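Local atomic coordinates of AlgX/AlgJ SGNH hydrolase-like domain-containing protein (PDB entry 4NZK), a protein that is of unknown function but, as a DHHW-family member of the SGNH hydrolase clan, may act as an esterase-like enzyme on a substrate not yet identified. Residues 195-200 with 217-222; 69-74 with 211-216; 258-263 with 290-295; 166-171 with 186-191; 60-65 with 204-209. All coordinates share one frame; numbering follows the deposited sequence. Where two conformers were deposited one is given.

Interaction 1: residues 195-200 with 217-222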
# COMPACT_ATOMS: atom_id res chain seq x y z
N THR A 195 -13.12 14.42 -2.20
CA THR A 195 -11.93 15.25 -2.32
C THR A 195 -11.61 15.97 -1.02
O THR A 195 -12.52 16.52 -0.36
CB THR A 195 -12.15 16.32 -3.42
OG1 THR A 195 -12.54 15.69 -4.66
CG2 THR A 195 -10.93 17.12 -3.64
N ILE A 196 -10.33 15.95 -0.67
CA ILE A 196 -9.80 16.69 0.47
C ILE A 196 -8.76 17.65 -0.08
O ILE A 196 -7.71 17.22 -0.59
CB ILE A 196 -9.18 15.78 1.55
CG1 ILE A 196 -10.23 14.77 2.09
CG2 ILE A 196 -8.57 16.60 2.71
CD1 ILE A 196 -9.70 13.69 2.97
N GLU A 197 -9.03 18.94 0.07
CA GLU A 197 -8.11 19.96 -0.38
C GLU A 197 -7.14 20.31 0.75
O GLU A 197 -7.41 20.04 1.93
CB GLU A 197 -8.87 21.22 -0.82
CG GLU A 197 -9.83 20.99 -1.97
CD GLU A 197 -9.14 20.76 -3.31
OE1 GLU A 197 -7.88 20.83 -3.38
OE2 GLU A 197 -9.86 20.47 -4.31
N GLY A 198 -6.00 20.85 0.36
CA GLY A 198 -5.02 21.36 1.31
C GLY A 198 -4.33 20.26 2.11
O GLY A 198 -4.00 20.45 3.29
N PHE A 199 -4.04 19.14 1.46
CA PHE A 199 -3.34 18.04 2.12
C PHE A 199 -1.82 18.22 2.05
O PHE A 199 -1.23 18.22 0.98
CB PHE A 199 -3.71 16.72 1.44
CG PHE A 199 -2.96 15.51 1.94
CD1 PHE A 199 -2.73 15.29 3.30
CD2 PHE A 199 -2.54 14.53 1.05
CE1 PHE A 199 -2.05 14.15 3.74
CE2 PHE A 199 -1.87 13.40 1.49
CZ PHE A 199 -1.63 13.21 2.83
N VAL A 200 -1.20 18.37 3.20
CA VAL A 200 0.25 18.37 3.30
C VAL A 200 0.59 17.11 4.09
O VAL A 200 0.23 16.97 5.28
CB VAL A 200 0.76 19.59 4.05
CG1 VAL A 200 2.26 19.52 4.25
CG2 VAL A 200 0.40 20.87 3.33
N PRO A 217 0.29 22.42 -1.07
CA PRO A 217 -0.45 21.23 -0.73
C PRO A 217 -1.00 20.45 -1.91
O PRO A 217 -1.25 21.00 -2.99
CB PRO A 217 -1.59 21.71 0.16
CG PRO A 217 -1.60 23.16 0.05
CD PRO A 217 -0.35 23.65 -0.57
N ASP A 218 -1.16 19.15 -1.68
CA ASP A 218 -1.84 18.29 -2.63
C ASP A 218 -3.35 18.42 -2.51
O ASP A 218 -3.90 18.84 -1.48
CB ASP A 218 -1.52 16.83 -2.33
CG ASP A 218 -0.13 16.41 -2.78
OD1 ASP A 218 0.06 16.19 -4.01
OD2 ASP A 218 0.75 16.20 -1.89
N THR A 219 -4.02 17.93 -3.55
CA THR A 219 -5.43 17.63 -3.46
C THR A 219 -5.47 16.11 -3.35
O THR A 219 -4.88 15.40 -4.18
CB THR A 219 -6.17 18.03 -4.75
OG1 THR A 219 -6.08 19.46 -4.92
CG2 THR A 219 -7.62 17.58 -4.69
N PHE A 220 -6.14 15.62 -2.32
CA PHE A 220 -6.28 14.21 -2.09
C PHE A 220 -7.66 13.75 -2.53
O PHE A 220 -8.66 14.12 -1.94
CB PHE A 220 -6.09 13.96 -0.61
CG PHE A 220 -6.05 12.53 -0.22
CD1 PHE A 220 -4.87 11.80 -0.30
CD2 PHE A 220 -7.19 11.91 0.27
CE1 PHE A 220 -4.83 10.46 0.13
CE2 PHE A 220 -7.17 10.60 0.70
CZ PHE A 220 -5.99 9.86 0.62
N THR A 221 -7.69 12.86 -3.52
CA THR A 221 -8.95 12.36 -4.06
C THR A 221 -9.06 10.90 -3.76
O THR A 221 -8.14 10.13 -4.07
CB THR A 221 -9.00 12.59 -5.57
OG1 THR A 221 -8.80 13.99 -5.83
CG2 THR A 221 -10.34 12.13 -6.13
N TYR A 222 -10.19 10.51 -3.17
CA TYR A 222 -10.44 9.10 -2.88
C TYR A 222 -11.81 8.67 -3.37
O TYR A 222 -12.57 9.50 -3.90
CB TYR A 222 -10.23 8.78 -1.40
CG TYR A 222 -11.23 9.37 -0.43
CD1 TYR A 222 -11.11 10.67 0.02
CD2 TYR A 222 -12.27 8.58 0.08
CE1 TYR A 222 -12.01 11.19 0.94
CE2 TYR A 222 -13.16 9.07 1.00
CZ TYR A 222 -13.03 10.39 1.44
OH TYR A 222 -13.92 10.92 2.38
O HOH W 1 -10.85 15.57 -6.75

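Interaction 2: residues 69-74 with 211-216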
# COMPACT_ATOMS: atom_id res chain seq x y z
N GLY A 69 6.43 24.00 -11.97
CA GLY A 69 5.75 24.97 -11.11
C GLY A 69 5.21 24.44 -9.79
O GLY A 69 4.55 25.18 -9.06
N HIS A 70 5.47 23.16 -9.46
CA HIS A 70 4.99 22.58 -8.20
C HIS A 70 6.17 22.00 -7.43
O HIS A 70 7.07 21.41 -8.02
CB HIS A 70 3.95 21.46 -8.39
CG HIS A 70 2.53 21.93 -8.57
ND1 HIS A 70 1.78 22.50 -7.56
CD2 HIS A 70 1.69 21.83 -9.63
CE1 HIS A 70 0.57 22.77 -8.00
NE2 HIS A 70 0.49 22.37 -9.26
N THR A 71 6.14 22.15 -6.13
CA THR A 71 7.18 21.59 -5.28
C THR A 71 6.84 20.14 -4.95
O THR A 71 5.73 19.80 -4.50
CB THR A 71 7.30 22.38 -3.97
OG1 THR A 71 7.57 23.76 -4.29
CG2 THR A 71 8.41 21.83 -3.09
N TRP A 72 7.86 19.32 -5.10
CA TRP A 72 7.78 17.93 -4.69
C TRP A 72 8.79 17.64 -3.57
O TRP A 72 9.86 18.23 -3.53
CB TRP A 72 8.22 17.04 -5.84
CG TRP A 72 7.29 16.93 -6.97
CD1 TRP A 72 6.97 17.90 -7.87
CD2 TRP A 72 6.63 15.74 -7.41
NE1 TRP A 72 6.11 17.40 -8.80
CE2 TRP A 72 5.89 16.08 -8.55
CE3 TRP A 72 6.55 14.43 -6.91
CZ2 TRP A 72 5.10 15.14 -9.24
CZ3 TRP A 72 5.78 13.51 -7.60
CH2 TRP A 72 5.06 13.88 -8.74
N GLY A 73 8.42 16.70 -2.71
CA GLY A 73 9.36 16.03 -1.81
C GLY A 73 9.40 14.59 -2.29
O GLY A 73 8.34 13.93 -2.36
N ILE A 74 10.60 14.10 -2.62
CA ILE A 74 10.83 12.77 -3.18
C ILE A 74 11.86 12.03 -2.39
O ILE A 74 13.00 12.51 -2.22
CB ILE A 74 11.29 12.88 -4.65
CG1 ILE A 74 10.25 13.68 -5.44
CG2 ILE A 74 11.54 11.47 -5.23
CD1 ILE A 74 10.62 13.96 -6.87
N GLU A 211 9.41 24.60 4.37
CA GLU A 211 8.19 25.39 4.16
C GLU A 211 7.68 25.31 2.74
O GLU A 211 6.49 25.48 2.52
CB GLU A 211 8.38 26.86 4.62
CG GLU A 211 8.60 26.95 6.11
CD GLU A 211 7.48 26.29 6.94
OE1 GLU A 211 6.30 26.59 6.63
OE2 GLU A 211 7.77 25.48 7.88
N ARG A 212 8.56 25.01 1.79
CA ARG A 212 8.14 24.88 0.39
C ARG A 212 7.11 23.78 0.23
O ARG A 212 6.23 23.87 -0.62
CB ARG A 212 9.31 24.64 -0.53
CG ARG A 212 10.32 25.77 -0.62
CD ARG A 212 11.66 25.32 -1.12
NE ARG A 212 11.57 24.79 -2.47
CZ ARG A 212 12.58 24.21 -3.12
NH1 ARG A 212 13.77 24.04 -2.54
NH2 ARG A 212 12.38 23.78 -4.36
N ILE A 213 7.24 22.72 1.05
CA ILE A 213 6.29 21.61 1.01
C ILE A 213 4.95 22.05 1.55
O ILE A 213 3.90 21.82 0.93
CB ILE A 213 6.83 20.38 1.81
CG1 ILE A 213 8.08 19.81 1.16
CG2 ILE A 213 5.78 19.31 1.95
CD1 ILE A 213 7.89 19.20 -0.20
N LYS A 214 4.97 22.72 2.71
CA LYS A 214 3.72 23.16 3.36
C LYS A 214 2.96 24.15 2.49
O LYS A 214 1.73 24.18 2.51
CB LYS A 214 4.02 23.76 4.76
CG LYS A 214 2.83 24.24 5.57
CD LYS A 214 3.29 25.03 6.78
CE LYS A 214 2.12 25.70 7.49
NZ LYS A 214 1.09 24.70 7.87
N ASN A 215 3.70 24.93 1.72
CA ASN A 215 3.11 25.97 0.90
C ASN A 215 2.57 25.51 -0.44
O ASN A 215 2.00 26.32 -1.17
CB ASN A 215 4.12 27.09 0.70
CG ASN A 215 4.42 27.85 2.01
OD1 ASN A 215 3.62 27.85 2.95
ND2 ASN A 215 5.57 28.50 2.06
N ASP A 216 2.68 24.21 -0.73
CA ASP A 216 2.18 23.67 -2.01
C ASP A 216 1.42 22.33 -1.76
O ASP A 216 1.84 21.25 -2.13
CB ASP A 216 3.34 23.55 -3.00
CG ASP A 216 2.90 23.56 -4.46
OD1 ASP A 216 1.68 23.48 -4.76
OD2 ASP A 216 3.80 23.65 -5.34
O HOH W 2 6.24 25.75 -2.57
O HOH W 3 5.83 25.67 -5.69

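Interaction 3: residues 258-263 with 290-295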
# COMPACT_ATOMS: atom_id res chain seq x y z
N GLY A 258 -4.53 14.61 8.06
CA GLY A 258 -4.70 13.19 8.23
C GLY A 258 -5.36 12.49 7.05
O GLY A 258 -5.83 11.37 7.20
N ALA A 259 -5.35 13.11 5.87
CA ALA A 259 -6.08 12.57 4.74
C ALA A 259 -5.79 11.11 4.48
O ALA A 259 -6.71 10.34 4.16
CB ALA A 259 -5.82 13.37 3.48
N TYR A 260 -4.53 10.72 4.54
CA TYR A 260 -4.21 9.31 4.21
C TYR A 260 -4.80 8.34 5.23
O TYR A 260 -5.11 7.19 4.90
CB TYR A 260 -2.71 9.08 4.01
CG TYR A 260 -2.41 7.76 3.32
CD1 TYR A 260 -2.54 7.65 1.95
CD2 TYR A 260 -2.06 6.60 4.05
CE1 TYR A 260 -2.29 6.44 1.29
CE2 TYR A 260 -1.81 5.39 3.40
CZ TYR A 260 -1.93 5.33 2.01
OH TYR A 260 -1.67 4.15 1.36
N SER A 261 -5.00 8.82 6.46
CA SER A 261 -5.59 8.02 7.52
C SER A 261 -7.11 7.88 7.36
O SER A 261 -7.76 7.25 8.16
CB SER A 261 -5.21 8.55 8.90
OG SER A 261 -3.84 8.34 9.11
N THR A 262 -7.68 8.51 6.34
CA THR A 262 -9.07 8.23 5.97
C THR A 262 -9.31 6.71 5.86
O THR A 262 -10.38 6.21 6.18
CB THR A 262 -9.42 8.92 4.64
OG1 THR A 262 -9.25 10.33 4.79
CG2 THR A 262 -10.83 8.61 4.21
N PHE A 263 -8.32 5.98 5.36
CA PHE A 263 -8.46 4.52 5.21
C PHE A 263 -8.19 3.80 6.55
O PHE A 263 -7.05 3.63 6.97
CB PHE A 263 -7.52 4.02 4.11
CG PHE A 263 -7.65 4.83 2.84
CD1 PHE A 263 -8.88 4.98 2.22
CD2 PHE A 263 -6.56 5.50 2.31
CE1 PHE A 263 -9.00 5.78 1.09
CE2 PHE A 263 -6.66 6.27 1.20
CZ PHE A 263 -7.88 6.42 0.57
N TYR A 290 1.35 1.60 2.38
CA TYR A 290 0.90 1.76 0.99
C TYR A 290 -0.36 0.93 0.75
O TYR A 290 -1.26 1.30 -0.02
CB TYR A 290 1.99 1.32 -0.00
CG TYR A 290 2.75 2.45 -0.60
CD1 TYR A 290 3.50 3.31 0.17
CD2 TYR A 290 2.69 2.69 -1.96
CE1 TYR A 290 4.16 4.38 -0.40
CE2 TYR A 290 3.34 3.76 -2.53
CZ TYR A 290 4.06 4.61 -1.75
OH TYR A 290 4.68 5.67 -2.34
N GLY A 291 -0.42 -0.24 1.38
CA GLY A 291 -1.56 -1.10 1.20
C GLY A 291 -2.89 -0.56 1.63
O GLY A 291 -3.93 -0.97 1.10
N ASN A 292 -2.87 0.40 2.55
CA ASN A 292 -4.11 0.95 3.09
C ASN A 292 -5.01 1.45 1.97
O ASN A 292 -6.24 1.23 2.00
CB ASN A 292 -3.80 2.10 4.04
CG ASN A 292 -2.99 1.66 5.28
OD1 ASN A 292 -2.46 0.56 5.37
ND2 ASN A 292 -2.86 2.58 6.23
N ALA A 293 -4.41 2.15 1.00
CA ALA A 293 -5.19 2.76 -0.08
C ALA A 293 -5.69 1.79 -1.12
O ALA A 293 -6.52 2.15 -1.95
CB ALA A 293 -4.41 3.89 -0.74
N GLU A 294 -5.16 0.57 -1.11
CA GLU A 294 -5.64 -0.47 -2.04
C GLU A 294 -6.98 -1.03 -1.59
O GLU A 294 -7.77 -1.45 -2.40
CB GLU A 294 -4.66 -1.64 -2.14
CG GLU A 294 -3.28 -1.24 -2.67
CD GLU A 294 -2.26 -2.39 -2.70
OE1 GLU A 294 -2.67 -3.55 -2.86
OE2 GLU A 294 -1.02 -2.11 -2.57
N VAL A 295 -7.23 -1.02 -0.29
CA VAL A 295 -8.38 -1.76 0.28
C VAL A 295 -9.73 -1.38 -0.30
O VAL A 295 -10.50 -2.30 -0.65
CB VAL A 295 -8.37 -1.70 1.83
CG1 VAL A 295 -9.61 -2.35 2.41
CG2 VAL A 295 -7.12 -2.40 2.37
O HOH W 4 -4.61 4.85 6.21

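Interaction 4: residues 166-171 with 186-191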
# COMPACT_ATOMS: atom_id res chain seq x y z
N GLU A 166 -1.34 8.56 -4.39
CA GLU A 166 -2.74 8.92 -4.30
C GLU A 166 -3.56 7.66 -4.46
O GLU A 166 -3.09 6.66 -5.04
CB GLU A 166 -3.12 9.87 -5.44
CG GLU A 166 -2.59 11.31 -5.33
CD GLU A 166 -3.53 12.27 -4.61
OE1 GLU A 166 -4.72 11.95 -4.41
OE2 GLU A 166 -3.08 13.43 -4.33
N PRO A 167 -4.81 7.68 -3.99
CA PRO A 167 -5.70 6.56 -4.22
C PRO A 167 -5.78 6.15 -5.70
O PRO A 167 -5.87 4.95 -5.98
CB PRO A 167 -7.03 7.04 -3.64
CG PRO A 167 -6.58 7.95 -2.50
CD PRO A 167 -5.41 8.69 -3.08
N LEU A 168 -5.64 7.08 -6.65
CA LEU A 168 -5.68 6.69 -8.07
C LEU A 168 -4.52 5.74 -8.40
O LEU A 168 -4.69 4.81 -9.17
CB LEU A 168 -5.65 7.93 -8.96
CG LEU A 168 -5.65 7.73 -10.50
CD1 LEU A 168 -6.89 7.00 -10.95
CD2 LEU A 168 -5.49 9.02 -11.26
N GLY A 169 -3.34 6.02 -7.85
CA GLY A 169 -2.20 5.12 -8.03
C GLY A 169 -2.51 3.75 -7.45
O GLY A 169 -2.25 2.72 -8.09
N ALA A 170 -3.06 3.74 -6.25
CA ALA A 170 -3.41 2.48 -5.59
C ALA A 170 -4.42 1.71 -6.41
O ALA A 170 -4.38 0.47 -6.42
CB ALA A 170 -3.93 2.72 -4.20
N TYR A 171 -5.35 2.42 -7.06
CA TYR A 171 -6.32 1.76 -7.92
C TYR A 171 -5.66 0.99 -9.04
O TYR A 171 -6.05 -0.16 -9.33
CB TYR A 171 -7.28 2.79 -8.55
CG TYR A 171 -8.21 2.24 -9.57
CD1 TYR A 171 -9.34 1.50 -9.20
CD2 TYR A 171 -7.95 2.38 -10.92
CE1 TYR A 171 -10.22 0.97 -10.16
CE2 TYR A 171 -8.83 1.85 -11.90
CZ TYR A 171 -9.95 1.14 -11.51
OH TYR A 171 -10.85 0.65 -12.46
N LYS A 186 -14.04 -2.93 -10.96
CA LYS A 186 -14.94 -2.10 -11.74
C LYS A 186 -14.25 -0.81 -12.12
O LYS A 186 -13.20 -0.44 -11.58
CB LYS A 186 -16.19 -1.79 -10.93
CG LYS A 186 -17.02 -3.01 -10.56
CD LYS A 186 -18.33 -2.58 -9.90
CE LYS A 186 -19.19 -3.73 -9.43
NZ LYS A 186 -19.58 -4.61 -10.56
N GLU A 187 -14.87 -0.12 -13.07
CA GLU A 187 -14.45 1.19 -13.50
C GLU A 187 -14.48 2.18 -12.33
O GLU A 187 -15.36 2.11 -11.48
CB GLU A 187 -15.41 1.60 -14.64
CG GLU A 187 -15.57 0.44 -15.67
CD GLU A 187 -16.77 -0.66 -15.70
OE1 GLU A 187 -17.30 -1.59 -14.91
OE2 GLU A 187 -17.06 -0.72 -16.90
N LEU A 188 -13.54 3.12 -12.31
CA LEU A 188 -13.53 4.12 -11.25
C LEU A 188 -14.80 5.00 -11.25
O LEU A 188 -15.24 5.52 -10.21
CB LEU A 188 -12.25 4.95 -11.36
CG LEU A 188 -11.62 5.49 -10.14
CD1 LEU A 188 -11.55 4.54 -8.95
CD2 LEU A 188 -10.23 6.02 -10.48
N SER A 189 -15.44 5.11 -12.41
CA SER A 189 -16.69 5.88 -12.50
C SER A 189 -17.83 5.29 -11.70
O SER A 189 -18.81 5.97 -11.42
CB SER A 189 -17.13 6.05 -13.96
OG SER A 189 -16.20 6.80 -14.70
N THR A 190 -17.72 4.03 -11.31
CA THR A 190 -18.75 3.38 -10.50
C THR A 190 -18.63 3.76 -9.02
O THR A 190 -19.53 3.46 -8.20
CB THR A 190 -18.70 1.82 -10.61
OG1 THR A 190 -17.50 1.29 -10.01
CG2 THR A 190 -18.79 1.39 -12.05
N TYR A 191 -17.51 4.37 -8.65
CA TYR A 191 -17.26 4.76 -7.27
C TYR A 191 -17.75 6.21 -7.06
O TYR A 191 -17.85 6.97 -8.03
CB TYR A 191 -15.75 4.72 -7.00
CG TYR A 191 -15.06 3.36 -6.96
CD1 TYR A 191 -14.97 2.55 -8.08
CD2 TYR A 191 -14.43 2.94 -5.81
CE1 TYR A 191 -14.32 1.33 -8.00
CE2 TYR A 191 -13.79 1.71 -5.75
CZ TYR A 191 -13.73 0.93 -6.84
OH TYR A 191 -13.06 -0.28 -6.74
O HOH W 5 -11.35 3.13 -14.22

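Interaction 5: residues 60-65 with 204-209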
# COMPACT_ATOMS: atom_id res chain seq x y z
N ASN A 60 17.89 14.51 4.80
CA ASN A 60 17.21 13.39 5.44
C ASN A 60 16.76 12.36 4.41
O ASN A 60 15.75 11.72 4.59
CB ASN A 60 16.05 13.87 6.31
CG ASN A 60 15.47 12.77 7.17
OD1 ASN A 60 16.21 11.94 7.74
ND2 ASN A 60 14.14 12.75 7.29
N GLY A 61 17.54 12.19 3.36
CA GLY A 61 17.22 11.19 2.32
C GLY A 61 16.15 11.59 1.35
O GLY A 61 15.71 10.75 0.55
N GLN A 62 15.74 12.86 1.39
CA GLN A 62 14.69 13.40 0.55
C GLN A 62 15.28 14.47 -0.36
O GLN A 62 16.24 15.15 -0.04
CB GLN A 62 13.58 14.04 1.38
CG GLN A 62 13.20 13.31 2.65
CD GLN A 62 12.72 11.90 2.42
OE1 GLN A 62 11.83 11.67 1.61
NE2 GLN A 62 13.30 10.96 3.15
N LEU A 63 14.63 14.66 -1.49
CA LEU A 63 14.87 15.79 -2.38
C LEU A 63 13.63 16.66 -2.41
O LEU A 63 12.53 16.18 -2.68
CB LEU A 63 15.15 15.26 -3.79
CG LEU A 63 15.32 16.29 -4.93
CD1 LEU A 63 16.57 17.12 -4.72
CD2 LEU A 63 15.34 15.67 -6.32
N VAL A 64 13.82 17.94 -2.15
CA VAL A 64 12.81 18.94 -2.34
C VAL A 64 13.17 19.68 -3.62
O VAL A 64 14.26 20.23 -3.73
CB VAL A 64 12.74 19.90 -1.17
CG1 VAL A 64 11.70 20.98 -1.45
CG2 VAL A 64 12.39 19.14 0.09
N VAL A 65 12.26 19.67 -4.58
CA VAL A 65 12.55 20.27 -5.88
C VAL A 65 11.28 20.73 -6.56
O VAL A 65 10.22 20.17 -6.34
CB VAL A 65 13.30 19.22 -6.75
CG1 VAL A 65 12.45 17.98 -6.95
CG2 VAL A 65 13.82 19.79 -8.07
N TYR A 204 6.39 16.95 4.72
CA TYR A 204 6.69 18.17 5.50
C TYR A 204 7.67 17.78 6.63
O TYR A 204 8.77 18.32 6.71
CB TYR A 204 5.40 18.86 5.95
CG TYR A 204 5.59 20.17 6.67
CD1 TYR A 204 6.53 21.10 6.25
CD2 TYR A 204 4.77 20.51 7.74
CE1 TYR A 204 6.70 22.32 6.93
CE2 TYR A 204 4.95 21.70 8.41
CZ TYR A 204 5.88 22.61 8.00
OH TYR A 204 5.99 23.82 8.68
N ALA A 205 7.31 16.78 7.42
CA ALA A 205 8.20 16.30 8.47
C ALA A 205 9.48 15.68 7.91
O ALA A 205 10.57 15.92 8.44
CB ALA A 205 7.47 15.29 9.35
N PHE A 206 9.36 14.84 6.87
CA PHE A 206 10.53 14.11 6.36
C PHE A 206 11.60 15.05 5.79
O PHE A 206 12.77 14.70 5.76
CB PHE A 206 10.15 13.10 5.29
CG PHE A 206 9.73 11.74 5.79
CD1 PHE A 206 8.71 11.58 6.70
CD2 PHE A 206 10.35 10.63 5.29
CE1 PHE A 206 8.30 10.31 7.08
CE2 PHE A 206 9.98 9.35 5.69
CZ PHE A 206 8.94 9.19 6.57
N THR A 207 11.20 16.22 5.29
CA THR A 207 12.15 17.19 4.75
C THR A 207 12.63 18.18 5.84
O THR A 207 13.16 19.23 5.53
CB THR A 207 11.52 17.98 3.59
OG1 THR A 207 10.40 18.76 4.08
CG2 THR A 207 11.11 16.99 2.45
N GLU A 208 12.43 17.80 7.09
CA GLU A 208 12.80 18.60 8.24
C GLU A 208 12.06 19.95 8.21
O GLU A 208 12.62 21.03 8.44
CB GLU A 208 14.32 18.75 8.37
CG GLU A 208 15.16 17.50 8.07
CD GLU A 208 14.79 16.26 8.88
OE1 GLU A 208 13.61 15.86 8.84
OE2 GLU A 208 15.70 15.65 9.53
N TYR A 209 10.75 19.84 7.93
CA TYR A 209 9.82 20.94 7.91
C TYR A 209 10.19 22.05 6.91
O TYR A 209 10.24 23.27 7.23
CB TYR A 209 9.58 21.41 9.37
CG TYR A 209 8.95 20.31 10.24
CD1 TYR A 209 7.66 19.91 9.99
CD2 TYR A 209 9.66 19.64 11.23
CE1 TYR A 209 7.05 18.91 10.69
CE2 TYR A 209 9.06 18.61 11.96
CZ TYR A 209 7.74 18.25 11.69
OH TYR A 209 7.06 17.25 12.35

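Interaction 1: residues 195-200 with 217-222
The rings of Phe-199 and Phe-220 meet obliquely, CD2 of Phe-199 lying 3.8 Å from CD1 of Phe-220 with the two planes 74° apart. On its other flank the Phe-220 ring has CD1 of Ile-196 near its CD2, and that same methyl reaches CE1 of Tyr-222. Both phenylalanines place CG anti to the backbone N (chi1 175° and -173°), and the rings rise from the same face of the sheet. Beneath them the strands run antiparallel. Ile-196 and Phe-220 form a hydrogen-bonded pair, Ile-196 N to Phe-220 O being 2.8 Å, and a beta bulge then shifts the register by one residue before Phe-199 pairs with Asp-218. At the bulge Gly-198 takes positive phi, and the shift puts Phe-199 on the same face as Ile-196.

Elsewhere Thr-219 OG1 donates to OE1 of Glu-197 at 2.7 Å, on the syn side of the carboxylate, while its CG2 lies 3.5 Å from CG2 of Thr-195. An alanine at Thr-219 would probably leave Glu-197 OE1 without this donor and the Glu-197 side chain freer to swing, and open a gap beside the Thr-195 methyl. One water joins OG1 of Thr-195 to OG1 of Thr-221.

This two-stranded antiparallel sheet lies against Pro-167 of helix 167-180 and the loop residues Ala-259 and Phe-263, while Asp-218 is bound by Thr-161, Tyr-156 and the Arg-160 amide.

Interaction 2: residues 69-74 with 211-216
Asp-216 OD2 is gripped by the backbone N of Thr-71 at 2.9 Å, by a water, and weakly by ND1 of His-70. The bond from Thr-71 N is nearly straight (167°), but the donor comes from above the carboxylate plane. His-70 was modelled in two conformers; in the one given here, ND1 makes its better bond to OD1 of Asp-216, 3.0 Å long, on the syn side of the carboxylate and in the plane of the imidazole, the ring and carboxylate planes being 30° apart. This His-carboxylate pair ties the start of strand 70-75, an outermost strand of a three-stranded antiparallel sheet, to the turn just after the short helix 211-214.

Two waters extend the polar link, both donating to OG1 of Thr-71: one also donates to Arg-212 O, the other to Asp-216 OD2. OG1 itself has a further partner in Asp-66, which also forms a salt bridge with Arg-212 NH2, while Arg-212 NH1 bonds to Asp-55 O. On the apolar side Thr-71 CG2 lies 3.9 Å from Arg-212 CB, and Ile-213 lays CD1 against the backbone of Trp-72 and Gly-73, 3.6 Å from Gly-73 N.

Interaction 3: residues 258-263 with 290-295
Tyr-260 lays its ring beside Asn-292 and Ala-293, with CE2 3.9 Å from CB of Asn-292 and CE1 3.9 Å from CB of Ala-293. CG stands anti to the backbone N, chi1 -164°, which directs the root of the ring away from its 3-10 turn. The planes of the Tyr-260 ring and the Asn-292 amide are 22° apart, although the side chains cross at about a right angle. Phe-263 meets Ala-293 differently: the CA of Ala-293 lies over one face of its ring, a CH-pi contact 4.2 Å from the centroid, and CE2 touches CB of Ala-293.

Tyr-260 OH is hydrogen-bonded to Ser-289 O and takes a weak bond of 3.4 Å from Ala-293 N. A water donates to Tyr-260 O and Phe-263 O and accepts from Asn-292 ND2. Asp-267 and Lys-287 take up the Asn-292 amide as well. Direct polar bonding is thus slight: the loop between strands 229-234 and 270-275 meets that between 282-287 and 304-309 mainly through aromatic rings around a small alanine, with water linking polar groups.

Interaction 4: residues 166-171 with 186-191
Tyr-171 and Leu-188 slide past each other in opposite directions, so that CD1 of Leu-188 sits over one face of the tyrosine ring, 3.7 Å above its plane and offset toward the rim. The CD1 atoms of the two residues are 3.8 Å apart. With CG anti to the backbone N, chi1 173°, the ring leaves the helix toward the loop, and its hydroxyl donates to Lys-186 O at 2.7 Å, an oxygen lying at the ring's edge. A water donating to Tyr-171 OH also accepts from Leu-188 N. The other leucine methyl, CD2, touches CD1 of Leu-168 at 3.5 Å where the two side chains cross at a slant. A phenylalanine at Tyr-171 would probably leave the Lys-186 carbonyl without its donor and the bridging water less firmly placed.

The contact lies near the surface, joining the N-terminal part of helix 167-180 to the 3-10 turn that leads into strand 192-199. Phe-297 meets the Tyr-171 ring edge-to-face, and Tyr-223 of strand 218-224 touches both leucines.

Interaction 5: residues 60-65 with 204-209
Asn-60 ND2 donates to Phe-206 O at 2.8 Å, nearly straight at 171° and with the oxygen in the plane of the amide. In the conformer of Glu-208 given here, one of two, the same amide appears to stack on the carboxylate, their planes 15° apart. Gln-62 approaches Phe-206 at the edge of its ring, NE2 being 3.7 Å from CD2; amide and ring planes stand 85° apart. Gln-62 CG lies against Phe-206 O. Farther along the strand, the methyls CG2 of Val-64 and CG2 of Thr-207 press together at 3.4 Å, closer than usual carbon contact.

The carbonyl that receives Asn-60 belongs to the last residue of the short helix 203-206, which ends in a Schellman motif: Tyr-209 N bonds to Tyr-204 O, Glu-208 N bonds to Ala-205 O, and Glu-208 takes positive phi as the C-prime residue. Across the contact, Asn-60 and Gly-61 form the two-residue turn between strands 53-59 and 62-67, both at positive phi.

A second shell sets these groups. Gln-62, bent at chi2, returns its NE2 to Asn-60 O at 2.9 Å, while OE1 bonds to Ser-75 OG on the neighbouring strand 70-75. Thr-207 OG1 lies between the backbone N and the carbonyl carbon and is bonded to Met-203 O and Asn-210 N, consistent with CG2 being the branch that meets Val-64. Arg-212 and Asn-210 pack on Val-64 from helix 211-214 and the loop before it.

Overall arrangement
Interaction 3 is the buried one, close to the centre of the chain and built on aromatic packing; interaction 4 lies at the surface, and interactions 1, 2 and 5 are partly buried. Interactions 2 and 5 reach the same three-stranded sheet through adjacent strands, meeting successive short helices, but interaction 2 relies on a carboxylate and waters, interaction 5 on an amide and a helix end. Interaction 1, with regular strand pairing, joins the two regions: Val-200 touches Lys-214 and Ile-213 of interaction 2, while Phe-199 and Phe-220 pack on Ala-259 of interaction 3. Glu-166, at the N-cap of helix 167-180, accepts from Thr-221 N, and Pro-167 touches Phe-263, so the start of this helix serves interactions 1, 3 and 4.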